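Local structure of RhCC (Rhodococcus jostii, 4U5R) at residues Pro1-Ile5 / Phe37-Val41; Asp67-Met73 / Ile105-Met110; Met82-Glu87 / Trp101-Ile105. The protein belongs to the tautomerase superfamily, probably acts as an unusual cofactor-independent oxygenase, and can bind magnesium. The protein carries 1 engineered substitution. Residues are numbered along the deposited sequence.

Interaction 1: residues Pro1-Ile5 / Phe37-Val41; sequences PYWEI and FYVVV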
loop_
_atom_site.group_PDB
_atom_site.type_symbol
_atom_site.label_atom_id
_atom_site.label_comp_id
_atom_site.label_asym_id
_atom_site.label_seq_id
_atom_site.Cartn_x
_atom_site.Cartn_y
_atom_site.Cartn_z
ATOM N N PRO B 1 8.723 1.067 10.569
ATOM C CA PRO B 1 7.917 0.086 9.840
ATOM C C PRO B 1 6.447 0.453 9.866
ATOM O O PRO B 1 5.943 1.021 10.835
ATOM C CB PRO B 1 8.178 -1.218 10.601
ATOM C CG PRO B 1 9.482 -0.984 11.296
ATOM C CD PRO B 1 9.466 0.449 11.676
ATOM N N TYR B 2 5.764 0.108 8.790
ATOM C CA TYR B 2 4.361 0.446 8.640
ATOM C C TYR B 2 3.553 -0.822 8.446
ATOM O O TYR B 2 3.634 -1.431 7.389
ATOM C CB TYR B 2 4.217 1.388 7.448
ATOM C CG TYR B 2 2.823 1.678 6.989
ATOM C CD1 TYR B 2 2.037 2.609 7.652
ATOM C CD2 TYR B 2 2.314 1.074 5.845
ATOM C CE1 TYR B 2 0.758 2.905 7.198
ATOM C CE2 TYR B 2 1.039 1.353 5.391
ATOM C CZ TYR B 2 0.266 2.274 6.080
ATOM O OH TYR B 2 -1.000 2.592 5.647
ATOM N N TRP B 3 2.788 -1.222 9.461
ATOM C CA TRP B 3 2.013 -2.464 9.392
ATOM C C TRP B 3 0.521 -2.218 9.262
ATOM O O TRP B 3 -0.048 -1.383 9.969
ATOM C CB TRP B 3 2.230 -3.321 10.641
ATOM C CG TRP B 3 3.540 -4.007 10.769
ATOM C CD1 TRP B 3 4.787 -3.433 10.782
ATOM C CD2 TRP B 3 3.736 -5.402 10.982
ATOM N NE1 TRP B 3 5.746 -4.405 10.953
ATOM C CE2 TRP B 3 5.124 -5.621 11.082
ATOM C CE3 TRP B 3 2.868 -6.497 11.068
ATOM C CZ2 TRP B 3 5.670 -6.892 11.279
ATOM C CZ3 TRP B 3 3.412 -7.764 11.273
ATOM C CH2 TRP B 3 4.800 -7.947 11.362
ATOM N N GLU B 4 -0.108 -2.973 8.372
ATOM C CA GLU B 4 -1.553 -3.020 8.282
ATOM C C GLU B 4 -2.025 -4.413 8.616
ATOM O O GLU B 4 -1.568 -5.365 8.002
ATOM C CB GLU B 4 -2.013 -2.675 6.886
ATOM C CG GLU B 4 -1.850 -1.241 6.482
ATOM C CD GLU B 4 -2.206 -1.066 5.024
ATOM O OE1 GLU B 4 -1.516 -1.672 4.173
ATOM O OE2 GLU B 4 -3.201 -0.377 4.732
ATOM N N ILE B 5 -2.956 -4.533 9.558
ATOM C CA ILE B 5 -3.530 -5.831 9.873
ATOM C C ILE B 5 -5.036 -5.783 9.679
ATOM O O ILE B 5 -5.750 -5.100 10.405
ATOM C CB ILE B 5 -3.150 -6.262 11.311
ATOM C CG1 ILE B 5 -1.619 -6.283 11.436
ATOM C CG2 ILE B 5 -3.749 -7.622 11.647
ATOM C CD1 ILE B 5 -1.087 -6.693 12.790
ATOM N N PHE B 37 8.804 4.207 18.507
ATOM C CA PHE B 37 7.726 4.925 17.839
ATOM C C PHE B 37 7.789 4.863 16.302
ATOM O O PHE B 37 6.816 5.251 15.659
ATOM C CB PHE B 37 7.672 6.396 18.285
ATOM C CG PHE B 37 8.837 7.220 17.821
ATOM C CD1 PHE B 37 8.802 7.887 16.605
ATOM C CD2 PHE B 37 9.947 7.361 18.629
ATOM C CE1 PHE B 37 9.882 8.649 16.195
ATOM C CE2 PHE B 37 11.027 8.128 18.221
ATOM C CZ PHE B 37 10.984 8.775 17.003
ATOM N N TYR B 38 8.909 4.401 15.727
ATOM C CA TYR B 38 8.972 4.085 14.286
ATOM C C TYR B 38 7.957 3.010 13.902
ATOM O O TYR B 38 7.479 2.986 12.763
ATOM C CB TYR B 38 10.358 3.586 13.846
ATOM C CG TYR B 38 11.442 4.623 13.667
ATOM C CD1 TYR B 38 11.248 5.942 14.042
ATOM C CD2 TYR B 38 12.665 4.266 13.122
ATOM C CE1 TYR B 38 12.256 6.880 13.889
ATOM C CE2 TYR B 38 13.673 5.195 12.952
ATOM C CZ TYR B 38 13.461 6.494 13.342
ATOM O OH TYR B 38 14.470 7.409 13.191
ATOM N N VAL B 39 7.642 2.116 14.839
ATOM C CA VAL B 39 6.781 0.971 14.529
ATOM C C VAL B 39 5.299 1.334 14.659
ATOM O O VAL B 39 4.769 1.501 15.761
ATOM C CB VAL B 39 7.111 -0.235 15.440
ATOM C CG1 VAL B 39 6.441 -1.493 14.918
ATOM C CG2 VAL B 39 8.611 -0.458 15.501
ATOM N N VAL B 40 4.642 1.426 13.508
ATOM C CA VAL B 40 3.231 1.793 13.439
ATOM C C VAL B 40 2.430 0.567 12.992
ATOM O O VAL B 40 2.761 -0.089 11.990
ATOM C CB VAL B 40 3.005 2.977 12.469
ATOM C CG1 VAL B 40 1.522 3.241 12.269
ATOM C CG2 VAL B 40 3.733 4.234 12.969
ATOM N N VAL B 41 1.388 0.241 13.748
ATOM C CA VAL B 41 0.509 -0.872 13.399
ATOM C C VAL B 41 -0.933 -0.372 13.303
ATOM O O VAL B 41 -1.522 0.139 14.277
ATOM C CB VAL B 41 0.588 -2.030 14.420
ATOM C CG1 VAL B 41 -0.316 -3.170 13.965
ATOM C CG2 VAL B 41 2.005 -2.546 14.571
#
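The ring of Pro1 is the first bump at this joint. It fits into a shallow hollow between Tyr38 and Val39. Pro1 CD lies 3.9 Å from Tyr38 CB and 4.0 Å from Val39 CG2. The tyrosine ring swings away from the joint, so its CB forms one wall of the hollow. Pro1 N lies 3.2 Å from Tyr38 O. Beyond the proline the backbones run in the same direction, 6° apart. Val40 is held on both sides of Tyr2: Val40 N donates to Pro1 O at 3.0 Å, and Trp3 N donates to Val40 O at 2.8 Å. This is parallel pairing, Tyr2 with Val40 and Trp3 with Val41. It joins the two strands of a beta-alpha-beta unit, the building block of the tautomerase superfamily. An amino-terminal proline is a hallmark of that superfamily. The connecting helix 14-32 packs on the face that carries Trp3, and Tyr28 of that helix hydrogen-bonds Trp3 NE1. On this face Val41 is the bump. It fills the notch between Trp3 and Ile5, with Val41 CG2 4.0 Å from Trp3 CB and Val41 CG1 3.8 Å from Ile5 CD1. The indole itself leans away over the neighbouring strand 61-68. Tyr2 and Val40 lie on the other face, turned to a second subunit. There the Tyr2 ring meets His104 of that subunit edge-to-face, and Tyr2 OH hydrogen-bonds a bound Tris molecule, probably from the crystallisation liquor.

Interaction 2: residues Asp67-Met73 / Ile105-Met110; sequences DHIARQM and IAETPM. Engineered in segment 105-110: Ala106 (natural residue Asp).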
loop_
_atom_site.group_PDB
_atom_site.type_symbol
_atom_site.label_atom_id
_atom_site.label_comp_id
_atom_site.label_asym_id
_atom_site.label_seq_id
_atom_site.Cartn_x
_atom_site.Cartn_y
_atom_site.Cartn_z
ATOM N N ASP B 67 5.195 -2.089 5.007
ATOM C CA ASP B 67 6.368 -1.457 4.396
ATOM C C ASP B 67 7.528 -1.369 5.368
ATOM O O ASP B 67 7.342 -1.033 6.544
ATOM C CB ASP B 67 6.066 -0.027 3.919
ATOM C CG ASP B 67 5.076 0.037 2.761
ATOM O OD1 ASP B 67 5.021 -0.873 1.918
ATOM O OD2 ASP B 67 4.367 1.055 2.668
ATOM N N HIS B 68 8.731 -1.632 4.869
ATOM C CA HIS B 68 9.949 -1.322 5.596
ATOM C C HIS B 68 10.568 -0.105 4.952
ATOM O O HIS B 68 10.776 -0.094 3.735
ATOM C CB HIS B 68 10.923 -2.492 5.558
ATOM C CG HIS B 68 10.651 -3.541 6.588
ATOM N ND1 HIS B 68 11.473 -4.631 6.757
ATOM C CD2 HIS B 68 9.672 -3.659 7.522
ATOM C CE1 HIS B 68 11.017 -5.379 7.746
ATOM N NE2 HIS B 68 9.924 -4.813 8.227
ATOM N N ILE B 69 10.852 0.904 5.772
ATOM C CA ILE B 69 11.325 2.200 5.304
ATOM C C ILE B 69 12.715 2.528 5.810
ATOM O O ILE B 69 13.545 3.034 5.062
ATOM C CB ILE B 69 10.374 3.319 5.751
ATOM C CG1 ILE B 69 8.925 2.909 5.472
ATOM C CG2 ILE B 69 10.734 4.628 5.055
ATOM C CD1 ILE B 69 7.886 3.619 6.368
ATOM N N ALA B 70 12.964 2.241 7.085
ATOM C CA ALA B 70 14.190 2.688 7.737
ATOM C C ALA B 70 15.392 1.843 7.318
ATOM O O ALA B 70 16.483 2.369 7.098
ATOM C CB ALA B 70 14.017 2.669 9.256
ATOM N N ARG B 71 15.194 0.536 7.184
ATOM C CA ARG B 71 16.302 -0.353 6.854
ATOM C C ARG B 71 16.014 -1.167 5.598
ATOM O O ARG B 71 14.858 -1.461 5.286
ATOM C CB ARG B 71 16.595 -1.311 8.017
ATOM C CG ARG B 71 16.938 -0.653 9.350
ATOM C CD ARG B 71 18.372 -0.140 9.380
ATOM N NE ARG B 71 18.861 0.044 10.747
ATOM C CZ ARG B 71 18.641 1.129 11.483
ATOM N NH1 ARG B 71 17.922 2.130 10.990
ATOM N NH2 ARG B 71 19.131 1.209 12.714
ATOM N N GLN B 72 17.074 -1.521 4.877
ATOM C CA GLN B 72 16.985 -2.523 3.825
ATOM C C GLN B 72 17.494 -3.848 4.366
ATOM O O GLN B 72 18.373 -3.874 5.226
ATOM C CB GLN B 72 17.800 -2.116 2.597
ATOM C CG GLN B 72 17.022 -1.369 1.531
ATOM C CD GLN B 72 17.807 -1.221 0.238
ATOM O OE1 GLN B 72 19.023 -1.017 0.253
ATOM N NE2 GLN B 72 17.116 -1.341 -0.889
ATOM N N MET B 73 16.940 -4.943 3.862
ATOM C CA MET B 73 17.418 -6.271 4.219
ATOM C C MET B 73 18.169 -6.842 3.025
ATOM O O MET B 73 17.568 -7.143 1.994
ATOM C CB MET B 73 16.255 -7.173 4.632
ATOM C CG MET B 73 15.553 -6.709 5.893
ATOM S SD MET B 73 14.100 -7.690 6.311
ATOM C CE MET B 73 12.998 -7.283 4.961
ATOM N N ILE B 105 5.730 -8.178 2.612
ATOM C CA ILE B 105 6.497 -6.968 2.884
ATOM C C ILE B 105 6.968 -6.282 1.603
ATOM O O ILE B 105 7.357 -6.928 0.629
ATOM C CB ILE B 105 7.756 -7.251 3.726
ATOM C CG1 ILE B 105 7.459 -8.240 4.850
ATOM C CG2 ILE B 105 8.354 -5.939 4.242
ATOM C CD1 ILE B 105 8.607 -8.408 5.845
ATOM N N ALA B 106 6.944 -4.959 1.620
ATOM C CA ALA B 106 7.555 -4.165 0.570
ATOM C C ALA B 106 8.611 -3.265 1.204
ATOM O O ALA B 106 8.500 -2.904 2.373
ATOM C CB ALA B 106 6.507 -3.348 -0.159
ATOM N N GLU B 107 9.641 -2.923 0.441
ATOM C CA GLU B 107 10.660 -1.989 0.887
ATOM C C GLU B 107 10.475 -0.713 0.073
ATOM O O GLU B 107 10.365 -0.767 -1.157
ATOM C CB GLU B 107 12.070 -2.577 0.718
ATOM C CG GLU B 107 12.280 -3.874 1.503
ATOM C CD GLU B 107 13.709 -4.403 1.437
ATOM O OE1 GLU B 107 14.234 -4.586 0.319
ATOM O OE2 GLU B 107 14.306 -4.637 2.506
ATOM N N THR B 108 10.393 0.417 0.772
ATOM C CA THR B 108 10.149 1.719 0.154
ATOM C C THR B 108 11.327 2.645 0.475
ATOM O O THR B 108 12.093 2.378 1.410
ATOM C CB THR B 108 8.801 2.342 0.634
ATOM O OG1 THR B 108 8.910 2.734 2.003
ATOM C CG2 THR B 108 7.641 1.336 0.501
ATOM N N PRO B 109 11.522 3.707 -0.332
ATOM C CA PRO B 109 12.734 4.540 -0.213
ATOM C C PRO B 109 12.895 5.275 1.117
ATOM O O PRO B 109 12.027 6.062 1.522
ATOM C CB PRO B 109 12.573 5.559 -1.346
ATOM C CG PRO B 109 11.673 4.924 -2.315
ATOM C CD PRO B 109 10.744 4.034 -1.541
ATOM N N MET B 110 14.028 5.046 1.777
ATOM C CA MET B 110 14.292 5.652 3.080
ATOM C C MET B 110 14.262 7.181 3.063
ATOM O O MET B 110 13.944 7.806 4.074
ATOM C CB MET B 110 15.647 5.169 3.610
ATOM C CG MET B 110 15.920 5.525 5.062
ATOM S SD MET B 110 17.495 4.829 5.607
ATOM C CE MET B 110 18.627 5.604 4.457
HETATM O O HOH W 1 13.697 -4.078 5.103
#
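This is a parallel strand pairing that runs on into the two loops that follow, at the C-terminal ends of strands 61-68 and 100-107. Asp67 pairs with Ala106 and His68 with Glu107. His68 N donates to Ala106 O at 2.8 Å, and Thr108 N donates to His68 O at 3.0 Å. Ile105 CG2 sits over one face of the His68 ring, 4.1 Å from its centroid, a CH-pi contact. The pairing closes the second beta-alpha-beta unit of the chain, whose helix is 76-90. Ala106 is an engineered replacement of a natural aspartate, a position involved in magnesium binding; no magnesium is bound to this chain here. Ala106 CB lies 3.6 Å from Asp67 OD1. Asp67 also forms salt bridges with Arg65 of its own chain and Arg65 of a second subunit. On the sheet face that carries His68, Glu107 reaches across to the loop 69-73, where Glu107 OE2 accepts from Met73 N at 3.0 Å. A water joins Glu107 OE2 (2.7 Å), Arg71 O (2.9 Å) and His68 ND1 (2.8 Å); His68 NE2 hydrogen-bonds the hydroxyl of Tyr28. Farther out, Met110 CA makes a CA-H...O contact with Ile69 O at 3.4 Å, and Met110 SD lies 3.0 Å from Ala70 O.

Interaction 3: residues Met82-Glu87 / Trp101-Ile105; sequences MMTVAE and WEIHI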
loop_
_atom_site.group_PDB
_atom_site.type_symbol
_atom_site.label_atom_id
_atom_site.label_comp_id
_atom_site.label_asym_id
_atom_site.label_seq_id
_atom_site.Cartn_x
_atom_site.Cartn_y
_atom_site.Cartn_z
ATOM N N MET B 82 13.565 -12.335 9.098
ATOM C CA MET B 82 12.488 -11.371 9.296
ATOM C C MET B 82 11.101 -12.024 9.198
ATOM O O MET B 82 10.229 -11.799 10.059
ATOM C CB MET B 82 12.591 -10.234 8.271
ATOM C CG MET B 82 11.387 -9.288 8.282
ATOM S SD MET B 82 11.296 -8.378 9.831
ATOM C CE MET B 82 9.523 -8.316 10.084
ATOM N N MET B 83 10.902 -12.814 8.144
ATOM C CA MET B 83 9.657 -13.560 7.968
ATOM C C MET B 83 9.455 -14.551 9.104
ATOM O O MET B 83 8.346 -14.702 9.616
ATOM C CB MET B 83 9.642 -14.299 6.621
ATOM C CG MET B 83 9.858 -13.393 5.418
ATOM S SD MET B 83 8.891 -11.860 5.448
ATOM C CE MET B 83 7.180 -12.411 5.297
ATOM N N THR B 84 10.532 -15.215 9.509
ATOM C CA THR B 84 10.430 -16.218 10.561
ATOM C C THR B 84 10.010 -15.566 11.874
ATOM O O THR B 84 9.094 -16.032 12.549
ATOM C CB THR B 84 11.762 -16.980 10.738
ATOM O OG1 THR B 84 12.049 -17.703 9.533
ATOM C CG2 THR B 84 11.674 -17.960 11.903
ATOM N N VAL B 85 10.657 -14.462 12.223
ATOM C CA VAL B 85 10.339 -13.789 13.473
ATOM C C VAL B 85 8.939 -13.146 13.450
ATOM O O VAL B 85 8.212 -13.183 14.445
ATOM C CB VAL B 85 11.408 -12.733 13.799
ATOM C CG1 VAL B 85 11.034 -11.979 15.055
ATOM C CG2 VAL B 85 12.757 -13.414 13.986
ATOM N N ALA B 86 8.549 -12.582 12.313
ATOM C CA ALA B 86 7.211 -12.024 12.161
ATOM C C ALA B 86 6.139 -13.078 12.447
ATOM O O ALA B 86 5.198 -12.812 13.182
ATOM C CB ALA B 86 7.026 -11.459 10.764
ATOM N N GLU B 87 6.296 -14.272 11.879
ATOM C CA GLU B 87 5.302 -15.325 12.076
ATOM C C GLU B 87 5.290 -15.780 13.527
ATOM O O GLU B 87 4.236 -16.097 14.081
ATOM C CB GLU B 87 5.565 -16.520 11.147
ATOM C CG GLU B 87 5.399 -16.215 9.665
ATOM C CD GLU B 87 3.951 -16.047 9.233
ATOM O OE1 GLU B 87 3.030 -16.259 10.058
ATOM O OE2 GLU B 87 3.744 -15.691 8.052
ATOM N N TRP B 101 -4.395 -16.874 7.284
ATOM C CA TRP B 101 -3.681 -15.599 7.153
ATOM C C TRP B 101 -2.602 -15.621 6.078
ATOM O O TRP B 101 -2.166 -16.678 5.603
ATOM C CB TRP B 101 -3.066 -15.154 8.509
ATOM C CG TRP B 101 -1.786 -15.846 8.925
ATOM C CD1 TRP B 101 -0.526 -15.311 8.929
ATOM C CD2 TRP B 101 -1.650 -17.198 9.374
ATOM N NE1 TRP B 101 0.381 -16.248 9.367
ATOM C CE2 TRP B 101 -0.284 -17.416 9.643
ATOM C CE3 TRP B 101 -2.558 -18.243 9.595
ATOM C CZ2 TRP B 101 0.202 -18.647 10.105
ATOM C CZ3 TRP B 101 -2.075 -19.464 10.044
ATOM C CH2 TRP B 101 -0.709 -19.652 10.290
ATOM N N GLU B 102 -2.192 -14.419 5.697
ATOM C CA GLU B 102 -1.183 -14.186 4.675
ATOM C C GLU B 102 -0.493 -12.868 4.999
ATOM O O GLU B 102 -1.130 -11.929 5.469
ATOM C CB GLU B 102 -1.810 -14.147 3.268
ATOM C CG GLU B 102 -0.789 -13.958 2.158
ATOM C CD GLU B 102 -1.387 -13.953 0.756
ATOM O OE1 GLU B 102 -2.607 -13.752 0.602
ATOM O OE2 GLU B 102 -0.613 -14.128 -0.211
ATOM N N ILE B 103 0.806 -12.800 4.739
ATOM C CA ILE B 103 1.615 -11.625 5.038
ATOM C C ILE B 103 2.572 -11.375 3.899
ATOM O O ILE B 103 3.108 -12.324 3.310
ATOM C CB ILE B 103 2.444 -11.796 6.334
ATOM C CG1 ILE B 103 3.187 -10.495 6.686
ATOM C CG2 ILE B 103 3.442 -12.949 6.192
ATOM C CD1 ILE B 103 3.708 -10.466 8.132
ATOM N N HIS B 104 2.792 -10.103 3.580
ATOM C CA HIS B 104 3.896 -9.741 2.702
ATOM C C HIS B 104 4.480 -8.370 3.034
ATOM O O HIS B 104 3.843 -7.542 3.696
ATOM C CB HIS B 104 3.484 -9.839 1.212
ATOM C CG HIS B 104 2.611 -8.725 0.709
ATOM N ND1 HIS B 104 1.264 -8.642 0.983
ATOM C CD2 HIS B 104 2.887 -7.693 -0.128
ATOM C CE1 HIS B 104 0.754 -7.582 0.378
ATOM N NE2 HIS B 104 1.718 -6.991 -0.307
ATOM N N ILE B 105 5.730 -8.178 2.612
ATOM C CA ILE B 105 6.497 -6.968 2.884
ATOM C C ILE B 105 6.968 -6.282 1.603
ATOM O O ILE B 105 7.357 -6.928 0.629
ATOM C CB ILE B 105 7.756 -7.251 3.726
ATOM C CG1 ILE B 105 7.459 -8.240 4.850
ATOM C CG2 ILE B 105 8.354 -5.939 4.242
ATOM C CD1 ILE B 105 8.607 -8.408 5.845
#
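Helix 82-87 lies across strand 101-105 with their axes 10.5 Å apart at closest approach. Their directions differ by 141°, so the helix runs roughly against the strand. The CA atoms stay well apart: Met83 and His104 are nearest at 8.7 Å, then Glu87 and Ile103 at 8.8 Å. Side chains must therefore fill the gap. The helix offers two pairs spaced by one turn, Met82 with Ala86 and Met83 with Glu87. The strand offers every second residue, Trp101, Ile103 and Ile105, whose CA-to-CB bonds point toward the helix. Glu102 and His104 point away and meet a third subunit, where His104 hydrogen-bonds Asp67 of that chain. At one end Ile105 CD1 fits between the two methionines, 3.8 Å from Met82 CG and 3.5 Å from Met83 SD. In the middle Ile103 CG2 touches Met83 CE at 3.9 Å, while Ile103 CD1 reaches Ala86 CB at 4.4 Å. This is helix-on-sheet packing within a beta-alpha-beta unit of the tautomerase fold: helix 76-90 lies on the sheet and leads into strand 100-107. At the other end Glu87 bends back toward the strand. Trp101 NE1 donates to Glu87 OE1 at 2.7 Å, with the carboxylate oxygen near the plane of the indole. Glu87 OE2 lies 3.3 Å from Ile103 CG2. The contact is thus mostly apolar, with one directional bond at its Trp101 end. That bond satisfies the indole N-H at the margin of the hydrophobic layer and ties the helix to the strand at a defined point.

From the N terminus, the chain forms strand 2-8, crosses by helix 14-32 and returns. Interaction 1 then closes that loop by pairing strands 2-8 and 40-46. Strand 61-68 opens the next loop, which interaction 2 closes at strand 100-107. Interaction 3 is nested inside it, setting helix 76-90 on the same last strand; Ile105 belongs to both. Interaction 1 is in series with the other two. The units meet in one sheet: Tyr2 O lies 2.9 Å from Asp67 N, probably a hydrogen bond. Under the helices, the Trp3 ring packs on Met82, Ala86 and Ile103. Outer strands 40-46 and 100-107 continue the sheet into neighbouring subunits of the trimer.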